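Local coordinates for protein putative oxidoreductase (Yersinia pestis, PDB 3KUX) that is a putative oxidoreductase that probably binds a nicotinamide cofactor through its Rossmann-fold domain, its substrate and reaction being undetermined, at residues Gly336-Ser339 with Asp340-Lys343; Leu219-Pro222 with Gly223-Val226. All coordinates share one frame; numbering follows the deposited sequence.

Interaction 1: Gly336-Ser339 with Asp340-Lys343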
loop_
_atom_site.group_PDB
_atom_site.type_symbol
_atom_site.label_atom_id
_atom_site.label_comp_id
_atom_site.label_asym_id
_atom_site.label_seq_id
_atom_site.Cartn_x
_atom_site.Cartn_y
_atom_site.Cartn_z
ATOM N N GLY A 336 14.474 -8.981 4.909
ATOM C CA GLY A 336 14.128 -10.092 4.029
ATOM C C GLY A 336 15.295 -10.434 3.124
ATOM O O GLY A 336 15.651 -11.606 2.968
ATOM N N ILE A 337 15.892 -9.398 2.532
ATOM C CA ILE A 337 17.075 -9.545 1.688
ATOM C C ILE A 337 18.215 -10.204 2.448
ATOM O O ILE A 337 18.841 -11.135 1.949
ATOM C CB ILE A 337 17.584 -8.186 1.173
ATOM C CG1 ILE A 337 16.490 -7.455 0.390
ATOM C CG2 ILE A 337 18.840 -8.370 0.321
ATOM C CD1 ILE A 337 16.151 -8.110 -0.922
ATOM N N ALA A 338 18.496 -9.706 3.647
ATOM C CA ALA A 338 19.565 -10.267 4.467
ATOM C C ALA A 338 19.256 -11.720 4.782
ATOM O O ALA A 338 20.093 -12.601 4.577
ATOM C CB ALA A 338 19.724 -9.476 5.750
ATOM N N SER A 339 18.043 -11.962 5.277
ATOM C CA SER A 339 17.608 -13.309 5.636
ATOM C C SER A 339 17.783 -14.262 4.470
ATOM O O SER A 339 18.199 -15.404 4.647
ATOM C CB SER A 339 16.147 -13.310 6.085
ATOM O OG SER A 339 15.556 -14.588 5.900
ATOM N N ASP A 340 17.463 -13.786 3.274
ATOM C CA ASP A 340 17.593 -14.613 2.089
ATOM C C ASP A 340 19.058 -14.893 1.793
ATOM O O ASP A 340 19.419 -16.002 1.411
ATOM C CB ASP A 340 16.937 -13.948 0.883
ATOM C CG ASP A 340 17.116 -14.755 -0.378
ATOM O OD1 ASP A 340 16.497 -15.834 -0.485
ATOM O OD2 ASP A 340 17.891 -14.322 -1.255
ATOM N N GLN A 341 19.901 -13.881 1.969
ATOM C CA GLN A 341 21.325 -14.034 1.723
ATOM C C GLN A 341 21.926 -15.087 2.642
ATOM O O GLN A 341 22.794 -15.861 2.232
ATOM C CB GLN A 341 22.042 -12.702 1.911
ATOM C CG GLN A 341 21.665 -11.657 0.892
ATOM C CD GLN A 341 22.147 -10.275 1.277
ATOM O OE1 GLN A 341 22.126 -9.347 0.467
ATOM N NE2 GLN A 341 22.584 -10.128 2.522
ATOM N N GLN A 342 21.458 -15.118 3.886
ATOM C CA GLN A 342 21.991 -16.043 4.880
ATOM C C GLN A 342 21.170 -17.325 4.969
ATOM O O GLN A 342 21.566 -18.275 5.641
ATOM C CB GLN A 342 22.048 -15.379 6.257
ATOM C CG GLN A 342 22.771 -14.038 6.290
ATOM C CD GLN A 342 22.666 -13.350 7.649
ATOM O OE1 GLN A 342 22.555 -14.002 8.691
ATOM N NE2 GLN A 342 22.702 -12.025 7.639
ATOM N N LYS A 343 20.031 -17.355 4.291
ATOM C CA LYS A 343 19.099 -18.466 4.445
ATOM C C LYS A 343 18.871 -18.715 5.933
ATOM O O LYS A 343 18.961 -19.848 6.407
ATOM C CB LYS A 343 19.630 -19.745 3.783
ATOM C CG LYS A 343 20.220 -19.577 2.385
ATOM C CD LYS A 343 19.288 -18.834 1.429
ATOM C CE LYS A 343 17.965 -19.558 1.217
ATOM N NZ LYS A 343 17.066 -18.774 0.315
#
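Asp340 N donates to Gly336 O at 2.9 Å, the first of three successive i to i+4 bonds in the last turns of helix 323-342. Gln341 N repeats the bond on Ile337 O at 2.9 Å. Gln342 N closes the series on Ala338 O, also at 2.9 Å, which it meets nearly in line with the carbonyl, at a C=O...N angle of 165°.

Beyond this point the ladder ends in a Schellman motif: Lys343, with phi 49°, is the C-prime residue, and Lys344 N turns back to Ser339 O.

Two side chains anchor this end of the helix to strand 197-203. With CG anti to the backbone N (chi1 177°), the Asp340 carboxylate leaves the helix; OD1 accepts from Leu202 N of that strand and, from above the carboxylate plane, from Lys343 NZ at 3.1 Å, a salt bridge. Buried Ser339 OG is hydrogen-bonded to Lys344 O and Val200 N, tying the helix end to both the chain that follows it and the same strand. On another side of the helix the extended Gln341 chain runs back along the preceding turn, bringing OE1 to 3.4 Å from Ile337 CG2. Ile337 itself also touches Trp177 and Tyr178 of helix 176-192.

Interaction 2: Leu219-Pro222 with Gly223-Val226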
loop_
_atom_site.group_PDB
_atom_site.type_symbol
_atom_site.label_atom_id
_atom_site.label_comp_id
_atom_site.label_asym_id
_atom_site.label_seq_id
_atom_site.Cartn_x
_atom_site.Cartn_y
_atom_site.Cartn_z
ATOM N N LEU A 219 6.922 -15.094 8.980
ATOM C CA LEU A 219 7.082 -14.250 10.165
ATOM C C LEU A 219 6.640 -15.033 11.386
ATOM O O LEU A 219 5.525 -15.556 11.426
ATOM C CB LEU A 219 6.257 -12.970 10.043
ATOM C CG LEU A 219 6.702 -11.948 8.995
ATOM C CD1 LEU A 219 6.636 -12.544 7.591
ATOM C CD2 LEU A 219 5.860 -10.686 9.080
ATOM N N SER A 220 7.514 -15.111 12.382
ATOM C CA SER A 220 7.281 -15.972 13.538
ATOM C C SER A 220 6.892 -15.207 14.815
ATOM O O SER A 220 7.556 -14.243 15.208
ATOM C CB SER A 220 8.512 -16.849 13.787
ATOM O OG SER A 220 8.162 -18.007 14.522
ATOM N N TYR A 221 5.812 -15.651 15.451
ATOM C CA TYR A 221 5.344 -15.072 16.711
ATOM C C TYR A 221 5.151 -16.168 17.766
ATOM O O TYR A 221 4.926 -17.330 17.429
ATOM C CB TYR A 221 3.995 -14.378 16.523
ATOM C CG TYR A 221 3.928 -13.293 15.475
ATOM C CD1 TYR A 221 3.831 -11.956 15.842
ATOM C CD2 TYR A 221 3.919 -13.603 14.123
ATOM C CE1 TYR A 221 3.751 -10.958 14.893
ATOM C CE2 TYR A 221 3.836 -12.611 13.163
ATOM C CZ TYR A 221 3.754 -11.291 13.554
ATOM O OH TYR A 221 3.674 -10.299 12.608
ATOM N N PRO A 222 5.214 -15.797 19.050
ATOM C CA PRO A 222 4.825 -16.750 20.077
ATOM C C PRO A 222 3.445 -17.334 19.772
ATOM O O PRO A 222 2.441 -16.621 19.823
ATOM C CB PRO A 222 4.754 -15.888 21.340
ATOM C CG PRO A 222 5.680 -14.759 21.082
ATOM C CD PRO A 222 5.596 -14.488 19.613
ATOM N N GLY A 223 3.399 -18.618 19.447
ATOM C CA GLY A 223 2.133 -19.295 19.210
ATOM C C GLY A 223 1.416 -18.856 17.949
ATOM O O GLY A 223 0.214 -19.080 17.810
ATOM N N GLN A 224 2.149 -18.232 17.026
ATOM C CA GLN A 224 1.573 -17.797 15.747
ATOM C C GLN A 224 2.560 -17.910 14.592
ATOM O O GLN A 224 3.768 -17.781 14.792
ATOM C CB GLN A 224 1.086 -16.352 15.842
ATOM C CG GLN A 224 -0.033 -16.154 16.836
ATOM C CD GLN A 224 -0.554 -14.740 16.841
ATOM O OE1 GLN A 224 -1.723 -14.500 16.547
ATOM N NE2 GLN A 224 0.313 -13.787 17.171
ATOM N N ARG A 225 2.040 -18.154 13.391
ATOM C CA ARG A 225 2.844 -18.073 12.169
ATOM C C ARG A 225 2.133 -17.250 11.098
ATOM O O ARG A 225 0.917 -17.361 10.915
ATOM C CB ARG A 225 3.161 -19.460 11.611
ATOM C CG ARG A 225 3.942 -20.362 12.544
ATOM C CD ARG A 225 5.291 -19.792 12.930
ATOM N NE ARG A 225 5.519 -20.005 14.359
ATOM C CZ ARG A 225 6.182 -21.036 14.874
ATOM N NH1 ARG A 225 6.716 -21.949 14.080
ATOM N NH2 ARG A 225 6.319 -21.147 16.185
ATOM N N VAL A 226 2.901 -16.428 10.390
ATOM C CA VAL A 226 2.384 -15.654 9.269
ATOM C C VAL A 226 3.166 -15.980 7.998
ATOM O O VAL A 226 4.388 -15.862 7.974
ATOM C CB VAL A 226 2.492 -14.145 9.544
ATOM C CG1 VAL A 226 2.295 -13.351 8.263
ATOM C CG2 VAL A 226 1.486 -13.723 10.608
#
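Gln224 O is gripped from opposite faces of its carbonyl plane, by Tyr221 N at 3.0 Å and by Arg225 NE at 2.9 Å. The second bond is bent, with an N-H...O angle of 133°, yet the acceptor lies only 7° out of the guanidinium plane. Bends at chi2 and chi3 fold the arginine back to this carbonyl, and Ser220 OG lies over one guanidinium face, 3.3 Å from NE, without a hydrogen bond.

Gln224 N returns the pairing to Tyr221 O, closing a two-residue beta hairpin whose type II turn carries Pro222 and Gly223 at its corners; Gly223 has the positive phi (69°) of the third position of such a turn. Past the non-hydrogen-bonded pair Ser220-Arg225, the next hydrogen-bonded pair is Leu219-Val226, with Leu219 N 2.8 Å from Val226 O and Val226 N returning to Leu219 O; in both, the donor lies in the carbonyl plane of its acceptor.

On the face of Leu219, Tyr221, Gln224 and Val226, Tyr221 CE2 meets Val226 CG2 at 3.6 Å. This face packs against helix 176-192, chiefly Phe192, and Tyr221 OH bonds to Gly193 O just beyond it. The hairpin is flanked by strands 197-203 and 148-156 within the mixed sheet.

How the interactions relate
Interaction 2 precedes interaction 1 in the chain, and both belong to the C-terminal alpha/beta domain. Their centres lie 18 Å apart and their nearest atoms about 9 Å, so they do not touch; they are linked through shared neighbours. Strand 197-203 borders the hairpin strand 214-221 in the sheet and also supplies Val200 and Leu202 to the helix end at 336-343. Helix 176-192 is the second common element, meeting Ile337 near its start and the hairpin near its far end. Each centre is 23 Å from the centre of the chain, on the same side, so both contacts join peripheral elements of this domain.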